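Local structure of O-phospho-L-seryl-tRNA:Cys-tRNA synthase (Methanocaldococcus jannaschii DSM 2661, 5X6B) at residues V355-A360 and V386-K391; I224-N229 and V244-I249; K69-A74 and M304-H309. The protein probably converts O-phosphoseryl-tRNA into cysteinyl-tRNA with the help of pyridoxal phosphate, in the tRNA-dependent route to cysteine. One frame throughout, in Å; residues are numbered along the deposited sequence.

Interaction 1: residues V355-A360 and V386-K391; sequences VLDEIA and VTKEIK
Leu-356 leans on Thr-387 through its first side-chain carbon: CB lies 3.3 Å from Thr-387 O and 3.7 Å from Thr-387 CB. Farther out, CD1 meets CG2 of Ile-390 at 4.2 Å, so the leucine spans the loop and the start of the strand. Next, the Asp-357 carboxylate reaches along the flank of the helix to take the hydrogen bond that Thr-387 OG1 donates to OD1; the 2.5 Å between these two oxygens is very short as modelled. With an alanine here the threonine hydroxyl would probably lose this acceptor and be freer to turn. Thr-387 can serve both sides because its chi1 of 56° turns OG1 to the carboxylate while CG2 faces Ala-360, whose CB is 3.9 Å off. Phe-369 of helix 369-375 covers both Ala-360 and Thr-387. Strand 349-352 runs into the helix and pairs antiparallel with strand 389-392, so the contact packs helix 354-360 against the turn leading into that edge strand, where Ile-390 alone is touched. A single side-chain hydrogen bond in the middle of the contact is thus flanked by apolar touches from Leu-356 and Ala-360, and Lys-388 NZ, 5.3 Å from Asp-357 OD2, is likely to add only weak attraction.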
ATOM      1  N   VAL B 355       2.041  -1.163  40.839  1.00 71.56           N
ATOM      2  CA  VAL B 355       1.912   0.218  41.290  1.00 74.17           C
ATOM      3  C   VAL B 355       0.767   0.937  40.571  1.00 72.86           C
ATOM      4  O   VAL B 355       0.131   1.822  41.138  1.00 72.53           O
ATOM      5  CB  VAL B 355       3.241   0.998  41.093  1.00 77.43           C
ATOM      6  CG1 VAL B 355       3.644   1.039  39.624  1.00 67.23           C
ATOM      7  CG2 VAL B 355       3.141   2.402  41.673  1.00 67.95           C
ATOM      8  N   LEU B 356       0.483   0.533  39.336  1.00 68.89           N
ATOM      9  CA  LEU B 356      -0.612   1.138  38.585  1.00 73.79           C
ATOM     10  C   LEU B 356      -1.983   0.727  39.151  1.00 81.33           C
ATOM     11  O   LEU B 356      -2.940   1.497  39.065  1.00 84.92           O
ATOM     12  CB  LEU B 356      -0.503   0.776  37.101  1.00 70.89           C
ATOM     13  CG  LEU B 356       0.759   1.270  36.383  1.00 73.70           C
ATOM     14  CD1 LEU B 356       0.704   0.948  34.900  1.00 73.08           C
ATOM     15  CD2 LEU B 356       0.961   2.766  36.597  1.00 68.51           C
ATOM     16  N   ASP B 357      -2.067  -0.479  39.719  1.00 82.10           N
ATOM     17  CA  ASP B 357      -3.245  -0.941  40.465  1.00 87.51           C
ATOM     18  C   ASP B 357      -3.397  -0.115  41.722  1.00 86.43           C
ATOM     19  O   ASP B 357      -4.487   0.360  42.068  1.00 76.78           O
ATOM     20  CB  ASP B 357      -3.108  -2.409  40.866  1.00 86.82           C
ATOM     21  CG  ASP B 357      -3.386  -3.353  39.737  1.00 93.06           C
ATOM     22  OD1 ASP B 357      -4.150  -2.990  38.814  1.00 97.42           O
ATOM     23  OD2 ASP B 357      -2.820  -4.466  39.786  1.00 93.24           O
ATOM     24  N   GLU B 358      -2.266   0.033  42.406  1.00 78.51           N
ATOM     25  CA  GLU B 358      -2.214   0.749  43.662  1.00 76.04           C
ATOM     26  C   GLU B 358      -2.708   2.164  43.470  1.00 88.45           C
ATOM     27  O   GLU B 358      -3.283   2.737  44.375  1.00104.62           O
ATOM     28  CB  GLU B 358      -0.796   0.765  44.232  1.00 81.36           C
ATOM     29  CG  GLU B 358      -0.185  -0.601  44.464  1.00 89.62           C
ATOM     30  CD  GLU B 358       1.262  -0.503  44.898  1.00102.88           C
ATOM     31  OE1 GLU B 358       1.759   0.638  45.028  1.00 91.93           O
ATOM     32  OE2 GLU B 358       1.900  -1.558  45.101  1.00114.47           O
ATOM     33  N   ILE B 359      -2.497   2.726  42.287  1.00 84.07           N
ATOM     34  CA  ILE B 359      -2.945   4.087  42.037  1.00 81.17           C
ATOM     35  C   ILE B 359      -4.387   4.105  41.534  1.00 83.79           C
ATOM     36  O   ILE B 359      -5.168   4.978  41.912  1.00 88.41           O
ATOM     37  CB  ILE B 359      -2.032   4.801  41.030  1.00 74.21           C
ATOM     38  CG1 ILE B 359      -0.600   4.831  41.559  1.00 66.45           C
ATOM     39  CG2 ILE B 359      -2.516   6.217  40.794  1.00 78.62           C
ATOM     40  CD1 ILE B 359       0.418   5.283  40.543  1.00 78.45           C
ATOM     41  N   ALA B 360      -4.738   3.129  40.701  1.00 75.38           N
ATOM     42  CA  ALA B 360      -6.068   3.067  40.100  1.00 83.28           C
ATOM     43  C   ALA B 360      -7.171   2.974  41.148  1.00 88.51           C
ATOM     44  O   ALA B 360      -8.206   3.631  41.032  1.00 96.60           O
ATOM     45  CB  ALA B 360      -6.158   1.887  39.144  1.00 79.73           C
ATOM     46  N   VAL B 386      -6.547  -0.958  31.764  1.00 79.04           N
ATOM     47  CA  VAL B 386      -5.650  -2.004  32.242  1.00 80.91           C
ATOM     48  C   VAL B 386      -4.511  -1.419  33.071  1.00 77.05           C
ATOM     49  O   VAL B 386      -3.823  -0.508  32.622  1.00 82.04           O
ATOM     50  CB  VAL B 386      -5.055  -2.810  31.077  1.00 80.62           C
ATOM     51  CG1 VAL B 386      -4.284  -4.000  31.607  1.00 74.59           C
ATOM     52  CG2 VAL B 386      -6.151  -3.265  30.129  1.00 74.76           C
ATOM     53  N   THR B 387      -4.311  -1.940  34.281  1.00 91.68           N
ATOM     54  CA  THR B 387      -3.249  -1.438  35.155  1.00 88.75           C
ATOM     55  C   THR B 387      -2.381  -2.558  35.740  1.00 82.71           C
ATOM     56  O   THR B 387      -1.267  -2.314  36.192  1.00 89.83           O
ATOM     57  CB  THR B 387      -3.827  -0.586  36.315  1.00 77.41           C
ATOM     58  OG1 THR B 387      -4.784  -1.352  37.054  1.00 98.20           O
ATOM     59  CG2 THR B 387      -4.497   0.669  35.776  1.00 71.71           C
ATOM     60  N   LYS B 388      -2.887  -3.783  35.724  1.00 84.22           N
ATOM     61  CA  LYS B 388      -2.124  -4.909  36.246  1.00 86.01           C
ATOM     62  C   LYS B 388      -0.925  -5.223  35.356  1.00 75.81           C
ATOM     63  O   LYS B 388       0.156  -5.574  35.837  1.00 79.59           O
ATOM     64  CB  LYS B 388      -3.015  -6.140  36.393  1.00 86.69           C
ATOM     65  CG  LYS B 388      -3.889  -6.056  37.619  1.00110.67           C
ATOM     66  CD  LYS B 388      -4.594  -7.347  38.003  1.00114.77           C
ATOM     67  CE  LYS B 388      -5.667  -7.031  39.037  1.00131.70           C
ATOM     68  NZ  LYS B 388      -6.684  -8.093  39.250  1.00131.42           N
ATOM     69  N   GLU B 389      -1.119  -5.050  34.055  1.00 72.44           N
ATOM     70  CA  GLU B 389      -0.080  -5.276  33.062  1.00 72.81           C
ATOM     71  C   GLU B 389      -0.117  -4.154  32.027  1.00 82.65           C
ATOM     72  O   GLU B 389      -1.139  -3.485  31.877  1.00 83.34           O
ATOM     73  CB  GLU B 389      -0.284  -6.629  32.378  1.00 69.06           C
ATOM     74  CG  GLU B 389       0.075  -7.831  33.229  1.00 97.40           C
ATOM     75  CD  GLU B 389      -0.574  -9.114  32.738  1.00103.26           C
ATOM     76  OE1 GLU B 389      -1.167  -9.099  31.641  1.00 98.06           O
ATOM     77  OE2 GLU B 389      -0.487 -10.138  33.452  1.00 87.83           O
ATOM     78  N   ILE B 390       1.003  -3.933  31.338  1.00 55.79           N
ATOM     79  CA  ILE B 390       1.014  -3.155  30.096  1.00 64.33           C
ATOM     80  C   ILE B 390       1.954  -3.781  29.067  1.00 63.90           C
ATOM     81  O   ILE B 390       2.985  -4.357  29.414  1.00 64.24           O
ATOM     82  CB  ILE B 390       1.445  -1.673  30.297  1.00 67.08           C
ATOM     83  CG1 ILE B 390       2.843  -1.581  30.910  1.00 60.49           C
ATOM     84  CG2 ILE B 390       0.433  -0.908  31.133  1.00 70.31           C
ATOM     85  CD1 ILE B 390       3.347  -0.165  31.039  1.00 63.86           C
ATOM     86  N   LYS B 391       1.583  -3.670  27.796  1.00 53.75           N
ATOM     87  CA  LYS B 391       2.461  -4.066  26.705  1.00 47.30           C
ATOM     88  C   LYS B 391       2.878  -2.829  25.913  1.00 64.09           C
ATOM     89  O   LYS B 391       2.047  -1.991  25.566  1.00 63.96           O
ATOM     90  CB  LYS B 391       1.779  -5.083  25.788  1.00 55.97           C
ATOM     91  CG  LYS B 391       1.588  -6.449  26.424  1.00 81.24           C
ATOM     92  CD  LYS B 391       0.715  -7.355  25.572  1.00 75.20           C
ATOM     93  CE  LYS B 391       1.310  -7.574  24.196  1.00 68.39           C
ATOM     94  NZ  LYS B 391       0.483  -8.535  23.409  1.00 76.79           N
TER

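Interaction 2: residues I224-N229 and V244-I249; sequences IPFLLN and VKADFI
Phe-226 and Leu-228 join Phe-248 in a parallel beta ladder, part of the seven-stranded mixed sheet expected of the large domain of a fold-type I pyridoxal phosphate enzyme. Strands 226-229 and 248-252 are neighbours in that sheet, and side chains fill both of its faces. On one face, Leu-227 drives CD1 against CB of Phe-248 at 3.5 Å, the two side chains crossing at about a right angle. The Phe-248 ring extends back along the sheet until Pro-225 CB meets its edge, 4.0 Å from CE2. Helix 122-132 covers this layer, with Val-129 touching both Leu-227 and Phe-248.

The other face is filled differently. Phe-226 holds CG trans to its own nitrogen (chi1 178°), which slides the ring into the bend of 244-246: its edge lies in plane with the carbonyl oxygens of Val-244 and Lys-245, and CD2 is 3.8 Å from Ala-246 CA. Leu-228 fills the next hollow, CB facing Ala-246 CB and CD2 touching CG2 of Val-244 at 4.1 Å. Val-215 and Ala-219 of helix 212-221 pack on the Phe-226 ring. At the end of the strand Asn-229 leaves the pair, and its ND2 is hydrogen-bonded to N1 of the cofactor carried by the modified Lys-255, so the ladder leads directly to the active site.

Backbone bonds gather round Phe-248. Leu-228 N gives a bond to Phe-248 O, and Phe-226 O receives both Phe-248 N and Asp-247 N, each at 2.9 Å. One residue before Phe-248, Asp-247 bends its carboxylate back to the start of strand 226-229, where OD2 uses its anti lone pair to accept from Phe-226 N at 2.6 Å, with an angle of 151° at the hydrogen.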
ATOM      1  N   ILE B 224       8.309 -34.379   9.593  1.00 66.24           N
ATOM      2  CA  ILE B 224       7.092 -33.571   9.574  1.00 73.76           C
ATOM      3  C   ILE B 224       7.406 -32.136   9.153  1.00 72.30           C
ATOM      4  O   ILE B 224       8.350 -31.531   9.662  1.00 78.70           O
ATOM      5  CB  ILE B 224       6.400 -33.568  10.951  1.00 77.81           C
ATOM      6  CG1 ILE B 224       6.164 -35.002  11.427  1.00 64.16           C
ATOM      7  CG2 ILE B 224       5.080 -32.808  10.897  1.00 65.73           C
ATOM      8  CD1 ILE B 224       5.676 -35.097  12.852  1.00 77.68           C
ATOM      9  N   PRO B 225       6.622 -31.593   8.207  1.00 73.22           N
ATOM     10  CA  PRO B 225       6.790 -30.217   7.720  1.00 65.57           C
ATOM     11  C   PRO B 225       6.810 -29.176   8.840  1.00 63.74           C
ATOM     12  O   PRO B 225       5.999 -29.241   9.770  1.00 49.70           O
ATOM     13  CB  PRO B 225       5.573 -30.019   6.815  1.00 78.32           C
ATOM     14  CG  PRO B 225       5.261 -31.388   6.320  1.00 75.75           C
ATOM     15  CD  PRO B 225       5.573 -32.313   7.462  1.00 62.91           C
ATOM     16  N   PHE B 226       7.738 -28.227   8.734  1.00 67.55           N
ATOM     17  CA  PHE B 226       7.962 -27.224   9.770  1.00 59.94           C
ATOM     18  C   PHE B 226       7.688 -25.808   9.252  1.00 67.81           C
ATOM     19  O   PHE B 226       8.368 -25.314   8.345  1.00 44.32           O
ATOM     20  CB  PHE B 226       9.396 -27.343  10.300  1.00 62.79           C
ATOM     21  CG  PHE B 226       9.761 -26.322  11.353  1.00 59.77           C
ATOM     22  CD1 PHE B 226       8.867 -25.976  12.353  1.00 58.30           C
ATOM     23  CD2 PHE B 226      11.025 -25.749  11.366  1.00 62.10           C
ATOM     24  CE1 PHE B 226       9.211 -25.049  13.326  1.00 59.02           C
ATOM     25  CE2 PHE B 226      11.379 -24.827  12.341  1.00 55.84           C
ATOM     26  CZ  PHE B 226      10.470 -24.477  13.322  1.00 49.13           C
ATOM     27  N   LEU B 227       6.674 -25.171   9.832  1.00 56.96           N
ATOM     28  CA  LEU B 227       6.369 -23.773   9.545  1.00 65.22           C
ATOM     29  C   LEU B 227       6.809 -22.877  10.697  1.00 61.29           C
ATOM     30  O   LEU B 227       6.338 -23.023  11.828  1.00 60.08           O
ATOM     31  CB  LEU B 227       4.874 -23.583   9.281  1.00 66.90           C
ATOM     32  CG  LEU B 227       4.353 -22.147   9.396  1.00 64.66           C
ATOM     33  CD1 LEU B 227       4.931 -21.266   8.305  1.00 67.01           C
ATOM     34  CD2 LEU B 227       2.836 -22.116   9.363  1.00 73.34           C
ATOM     35  N   LEU B 228       7.715 -21.951  10.405  1.00 70.66           N
ATOM     36  CA  LEU B 228       8.169 -20.979  11.394  1.00 62.58           C
ATOM     37  C   LEU B 228       7.400 -19.668  11.239  1.00 52.86           C
ATOM     38  O   LEU B 228       7.512 -18.993  10.213  1.00 47.28           O
ATOM     39  CB  LEU B 228       9.674 -20.741  11.257  1.00 53.80           C
ATOM     40  CG  LEU B 228      10.342 -19.765  12.229  1.00 56.34           C
ATOM     41  CD1 LEU B 228      10.177 -20.208  13.674  1.00 51.37           C
ATOM     42  CD2 LEU B 228      11.809 -19.599  11.879  1.00 46.10           C
ATOM     43  N   ASN B 229       6.601 -19.325  12.245  1.00 47.54           N
ATOM     44  CA  ASN B 229       5.845 -18.075  12.211  1.00 48.86           C
ATOM     45  C   ASN B 229       6.746 -16.887  12.494  1.00 59.51           C
ATOM     46  O   ASN B 229       6.959 -16.515  13.647  1.00 63.20           O
ATOM     47  CB  ASN B 229       4.698 -18.094  13.218  1.00 48.03           C
ATOM     48  CG  ASN B 229       3.852 -16.837  13.154  1.00 51.73           C
ATOM     49  OD1 ASN B 229       3.971 -16.044  12.222  1.00 54.88           O
ATOM     50  ND2 ASN B 229       2.997 -16.643  14.152  1.00 57.81           N
ATOM     51  N   VAL B 244      17.775 -22.786  10.138  1.00 63.18           N
ATOM     52  CA  VAL B 244      16.817 -23.288  11.117  1.00 71.04           C
ATOM     53  C   VAL B 244      16.007 -24.430  10.510  1.00 68.30           C
ATOM     54  O   VAL B 244      15.058 -24.924  11.122  1.00 65.52           O
ATOM     55  CB  VAL B 244      15.869 -22.183  11.616  1.00 64.98           C
ATOM     56  CG1 VAL B 244      16.664 -21.056  12.250  1.00 56.27           C
ATOM     57  CG2 VAL B 244      15.008 -21.663  10.482  1.00 69.18           C
ATOM     58  N   LYS B 245      16.401 -24.837   9.304  1.00 71.14           N
ATOM     59  CA  LYS B 245      15.792 -25.961   8.593  1.00 80.61           C
ATOM     60  C   LYS B 245      14.279 -25.816   8.479  1.00 80.60           C
ATOM     61  O   LYS B 245      13.541 -26.799   8.552  1.00 70.82           O
ATOM     62  CB  LYS B 245      16.157 -27.281   9.279  1.00 68.47           C
ATOM     63  CG  LYS B 245      17.612 -27.689   9.062  1.00 80.08           C
ATOM     64  CD  LYS B 245      18.081 -28.736  10.064  1.00 79.28           C
ATOM     65  CE  LYS B 245      19.469 -29.256   9.702  1.00 54.20           C
ATOM     66  NZ  LYS B 245      19.753 -29.139   8.240  1.00 71.56           N
ATOM     67  N   ALA B 246      13.825 -24.582   8.298  1.00 78.93           N
ATOM     68  CA  ALA B 246      12.403 -24.315   8.140  1.00 75.35           C
ATOM     69  C   ALA B 246      11.940 -24.704   6.741  1.00 62.53           C
ATOM     70  O   ALA B 246      12.644 -24.482   5.752  1.00 58.61           O
ATOM     71  CB  ALA B 246      12.102 -22.850   8.417  1.00 64.78           C
ATOM     72  N   ASP B 247      10.757 -25.301   6.666  1.00 54.25           N
ATOM     73  CA  ASP B 247      10.163 -25.662   5.386  1.00 67.16           C
ATOM     74  C   ASP B 247       9.343 -24.492   4.876  1.00 70.04           C
ATOM     75  O   ASP B 247       9.345 -24.175   3.684  1.00 64.37           O
ATOM     76  CB  ASP B 247       9.295 -26.910   5.531  1.00 68.93           C
ATOM     77  CG  ASP B 247      10.083 -28.108   6.017  1.00 68.39           C
ATOM     78  OD1 ASP B 247      11.148 -28.405   5.430  1.00 73.51           O
ATOM     79  OD2 ASP B 247       9.655 -28.723   7.015  1.00 60.23           O
ATOM     80  N   PHE B 248       8.646 -23.847   5.803  1.00 66.44           N
ATOM     81  CA  PHE B 248       7.850 -22.673   5.494  1.00 67.18           C
ATOM     82  C   PHE B 248       8.174 -21.524   6.438  1.00 69.52           C
ATOM     83  O   PHE B 248       8.509 -21.733   7.606  1.00 61.50           O
ATOM     84  CB  PHE B 248       6.361 -22.997   5.575  1.00 69.91           C
ATOM     85  CG  PHE B 248       5.971 -24.241   4.845  1.00 72.04           C
ATOM     86  CD1 PHE B 248       5.827 -24.233   3.469  1.00 74.96           C
ATOM     87  CD2 PHE B 248       5.732 -25.419   5.534  1.00 72.23           C
ATOM     88  CE1 PHE B 248       5.463 -25.379   2.793  1.00 75.60           C
ATOM     89  CE2 PHE B 248       5.368 -26.565   4.864  1.00 68.81           C
ATOM     90  CZ  PHE B 248       5.233 -26.546   3.490  1.00 63.68           C
ATOM     91  N   ILE B 249       8.070 -20.308   5.917  1.00 66.27           N
ATOM     92  CA  ILE B 249       8.174 -19.108   6.730  1.00 55.65           C
ATOM     93  C   ILE B 249       7.078 -18.130   6.341  1.00 58.43           C
ATOM     94  O   ILE B 249       6.920 -17.793   5.165  1.00 50.46           O
ATOM     95  CB  ILE B 249       9.541 -18.424   6.576  1.00 58.86           C
ATOM     96  CG1 ILE B 249      10.649 -19.296   7.159  1.00 58.88           C
ATOM     97  CG2 ILE B 249       9.534 -17.063   7.260  1.00 69.87           C
ATOM     98  CD1 ILE B 249      12.024 -18.736   6.947  1.00 51.82           C
TER

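Interaction 3: residues K69-A74 and M304-H309; sequences KEAKKA and MASFPH
Ala-305 presses its methyl group between two alanines that lie one turn apart on the opposing helix. CB is 3.6 Å from Ala-71 CA and 3.8 Å from Ala-74 CB, with the carbonyl oxygen of Glu-70 nearby at 3.9 Å. Small residues on both sides let the backbones come close: the CA atoms of Ala-71 and Ala-305 are 4.8 Å apart.

Ser-306 extends the contact by one residue. Its CB stands back from the helix, about 4.5 Å from Ala-71 CB. OG, the tip, then swings nearer and rests 3.3 Å from that methyl carbon. The touch is only van der Waals; the polar needs of the hydroxyl are met by hydrogen bonds to the carbonyl oxygens of Ala-258 and Thr-302. A chi1 of -60° sets OG beside the backbone nitrogen, and from there it can turn back to Thr-302 in the preceding helical turn. Two carbonyls thus hold a buried hydroxyl that also touches the Ala-71 methyl. At the margin, Glu-70 CB lies 4.0 Å from Ala-305 O. The touches are van der Waals, made mostly by alanine methyls, with carbonyl oxygens and the serine hydroxyl at their borders.

On helix 69-77, Lys-72 makes a cation-pi contact with Trp-79 of the second subunit, and Lys-72 and Lys-73 form salt bridges to acidic side chains of a different protein in the assembly. In the fold, the segment 304-309 is the junction between helices 298-305 and 307-314. While Ala-305 and Ser-306 meet helix 69-77, Met-304 and Phe-307 pack on helix 100-111, where Phe-307 meets Phe-103 edge-to-face, so the junction lies between these two helices.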
ATOM      1  N   LYS B  69       9.404   7.398   4.349  1.00 58.29           N
ATOM      2  CA  LYS B  69       9.000   8.368   3.335  1.00 56.86           C
ATOM      3  C   LYS B  69       9.043   7.792   1.919  1.00 51.76           C
ATOM      4  O   LYS B  69       8.254   8.194   1.066  1.00 53.22           O
ATOM      5  CB  LYS B  69       9.874   9.624   3.419  1.00 48.02           C
ATOM      6  CG  LYS B  69      11.365   9.378   3.287  1.00 44.73           C
ATOM      7  CD  LYS B  69      12.132  10.690   3.313  1.00 63.39           C
ATOM      8  CE  LYS B  69      13.629  10.469   3.181  1.00 55.85           C
ATOM      9  NZ  LYS B  69      14.151   9.648   4.305  1.00 73.61           N
ATOM     10  N   GLU B  70       9.952   6.852   1.676  1.00 59.77           N
ATOM     11  CA  GLU B  70      10.039   6.186   0.377  1.00 52.45           C
ATOM     12  C   GLU B  70       8.722   5.498   0.036  1.00 61.70           C
ATOM     13  O   GLU B  70       8.271   5.523  -1.108  1.00 65.74           O
ATOM     14  CB  GLU B  70      11.176   5.157   0.359  1.00 44.38           C
ATOM     15  CG  GLU B  70      12.557   5.726   0.649  1.00 70.96           C
ATOM     16  CD  GLU B  70      12.871   5.790   2.133  1.00 67.06           C
ATOM     17  OE1 GLU B  70      11.962   5.528   2.946  1.00 70.30           O
ATOM     18  OE2 GLU B  70      14.026   6.104   2.486  1.00 97.51           O
ATOM     19  N   ALA B  71       8.104   4.891   1.043  1.00 47.70           N
ATOM     20  CA  ALA B  71       6.869   4.152   0.838  1.00 54.76           C
ATOM     21  C   ALA B  71       5.686   5.095   0.679  1.00 50.70           C
ATOM     22  O   ALA B  71       4.777   4.827  -0.102  1.00 50.83           O
ATOM     23  CB  ALA B  71       6.630   3.181   1.991  1.00 45.03           C
ATOM     24  N   LYS B  72       5.693   6.196   1.424  1.00 54.05           N
ATOM     25  CA  LYS B  72       4.623   7.182   1.319  1.00 48.76           C
ATOM     26  C   LYS B  72       4.586   7.795  -0.080  1.00 52.82           C
ATOM     27  O   LYS B  72       3.513   8.017  -0.638  1.00 46.29           O
ATOM     28  CB  LYS B  72       4.787   8.277   2.366  1.00 58.01           C
ATOM     29  CG  LYS B  72       4.639   7.806   3.798  1.00 56.84           C
ATOM     30  CD  LYS B  72       4.853   8.965   4.749  1.00 65.40           C
ATOM     31  CE  LYS B  72       4.723   8.546   6.194  1.00 54.16           C
ATOM     32  NZ  LYS B  72       5.118   9.665   7.097  1.00 73.08           N
ATOM     33  N   LYS B  73       5.761   8.058  -0.644  1.00 41.46           N
ATOM     34  CA  LYS B  73       5.845   8.553  -2.011  1.00 56.13           C
ATOM     35  C   LYS B  73       5.252   7.536  -2.971  1.00 55.44           C
ATOM     36  O   LYS B  73       4.527   7.892  -3.901  1.00 59.38           O
ATOM     37  CB  LYS B  73       7.292   8.854  -2.396  1.00 54.71           C
ATOM     38  CG  LYS B  73       7.942   9.943  -1.571  1.00 57.82           C
ATOM     39  CD  LYS B  73       9.400  10.113  -1.959  1.00 52.90           C
ATOM     40  CE  LYS B  73      10.102  11.074  -1.020  1.00 56.09           C
ATOM     41  NZ  LYS B  73      11.545  11.191  -1.350  1.00 54.86           N
ATOM     42  N   ALA B  74       5.564   6.267  -2.731  1.00 52.79           N
ATOM     43  CA  ALA B  74       5.054   5.178  -3.553  1.00 51.07           C
ATOM     44  C   ALA B  74       3.530   5.090  -3.461  1.00 45.72           C
ATOM     45  O   ALA B  74       2.858   4.796  -4.449  1.00 45.17           O
ATOM     46  CB  ALA B  74       5.697   3.863  -3.140  1.00 50.73           C
ATOM     47  N   MET B 304       7.458  -3.299  -1.176  1.00 49.98           N
ATOM     48  CA  MET B 304       8.600  -3.149  -2.075  1.00 58.11           C
ATOM     49  C   MET B 304       9.341  -1.831  -1.832  1.00 56.98           C
ATOM     50  O   MET B 304      10.563  -1.758  -1.961  1.00 54.14           O
ATOM     51  CB  MET B 304       8.153  -3.226  -3.536  1.00 61.81           C
ATOM     52  CG  MET B 304       7.705  -4.610  -3.989  1.00 69.18           C
ATOM     53  SD  MET B 304       7.313  -4.666  -5.755  1.00 73.19           S
ATOM     54  CE  MET B 304       5.785  -3.735  -5.795  1.00 69.29           C
ATOM     55  N   ALA B 305       8.595  -0.790  -1.480  1.00 47.24           N
ATOM     56  CA  ALA B 305       9.185   0.527  -1.252  1.00 63.27           C
ATOM     57  C   ALA B 305       9.944   0.597   0.075  1.00 54.80           C
ATOM     58  O   ALA B 305      11.018   1.188   0.154  1.00 57.13           O
ATOM     59  CB  ALA B 305       8.111   1.595  -1.303  1.00 50.77           C
ATOM     60  N   SER B 306       9.383  -0.011   1.117  1.00 51.83           N
ATOM     61  CA  SER B 306      10.024  -0.030   2.426  1.00 49.09           C
ATOM     62  C   SER B 306      11.147  -1.058   2.508  1.00 52.16           C
ATOM     63  O   SER B 306      11.859  -1.125   3.509  1.00 58.02           O
ATOM     64  CB  SER B 306       9.001  -0.322   3.520  1.00 43.70           C
ATOM     65  OG  SER B 306       7.989   0.663   3.540  1.00 57.51           O
ATOM     66  N   PHE B 307      11.304  -1.853   1.457  1.00 45.56           N
ATOM     67  CA  PHE B 307      12.223  -2.983   1.506  1.00 60.49           C
ATOM     68  C   PHE B 307      13.688  -2.578   1.750  1.00 59.99           C
ATOM     69  O   PHE B 307      14.337  -3.163   2.618  1.00 66.69           O
ATOM     70  CB  PHE B 307      12.101  -3.823   0.228  1.00 60.71           C
ATOM     71  CG  PHE B 307      12.951  -5.059   0.237  1.00 49.31           C
ATOM     72  CD1 PHE B 307      12.773  -6.029   1.209  1.00 71.63           C
ATOM     73  CD2 PHE B 307      13.915  -5.262  -0.734  1.00 65.43           C
ATOM     74  CE1 PHE B 307      13.555  -7.169   1.226  1.00 61.73           C
ATOM     75  CE2 PHE B 307      14.697  -6.403  -0.728  1.00 71.56           C
ATOM     76  CZ  PHE B 307      14.517  -7.357   0.252  1.00 62.30           C
ATOM     77  N   PRO B 308      14.217  -1.583   1.008  1.00 56.81           N
ATOM     78  CA  PRO B 308      15.602  -1.190   1.312  1.00 62.49           C
ATOM     79  C   PRO B 308      15.778  -0.654   2.735  1.00 58.95           C
ATOM     80  O   PRO B 308      16.796  -0.924   3.370  1.00 62.82           O
ATOM     81  CB  PRO B 308      15.891  -0.092   0.281  1.00 58.72           C
ATOM     82  CG  PRO B 308      14.943  -0.364  -0.832  1.00 67.86           C
ATOM     83  CD  PRO B 308      13.699  -0.860  -0.168  1.00 62.91           C
ATOM     84  N   HIS B 309      14.796   0.097   3.221  1.00 50.10           N
ATOM     85  CA  HIS B 309      14.807   0.574   4.599  1.00 41.01           C
ATOM     86  C   HIS B 309      14.757  -0.591   5.586  1.00 58.30           C
ATOM     87  O   HIS B 309      15.343  -0.523   6.664  1.00 62.51           O
ATOM     88  CB  HIS B 309      13.633   1.520   4.845  1.00 42.58           C
ATOM     89  CG  HIS B 309      13.399   1.835   6.290  1.00 47.08           C
ATOM     90  ND1 HIS B 309      14.303   2.531   7.058  1.00 58.72           N
ATOM     91  CD2 HIS B 309      12.352   1.549   7.106  1.00 48.56           C
ATOM     92  CE1 HIS B 309      13.830   2.659   8.289  1.00 60.57           C
ATOM     93  NE2 HIS B 309      12.647   2.070   8.339  1.00 45.80           N
TER

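From the N terminus, 69-74 is the first segment to appear, and its partner, 304-309, comes 230 residues later, so interaction 3 closes the longest loop. Interaction 2 opens and closes within that span: 224-229 and 244-249 are separated by 14 residues without helix or strand. Interaction 1 follows in series, 355-360 returning to 386-391 across a connection that includes helix 369-375. No two loops cross. Interaction 3 ties an N-terminal helix to the helices after the large sheet, interaction 2 joins adjacent strands of that sheet, and interaction 1 fastens a helix to the turn entering an edge strand of the small sheet, its centre about 38 Å from either of the other centres.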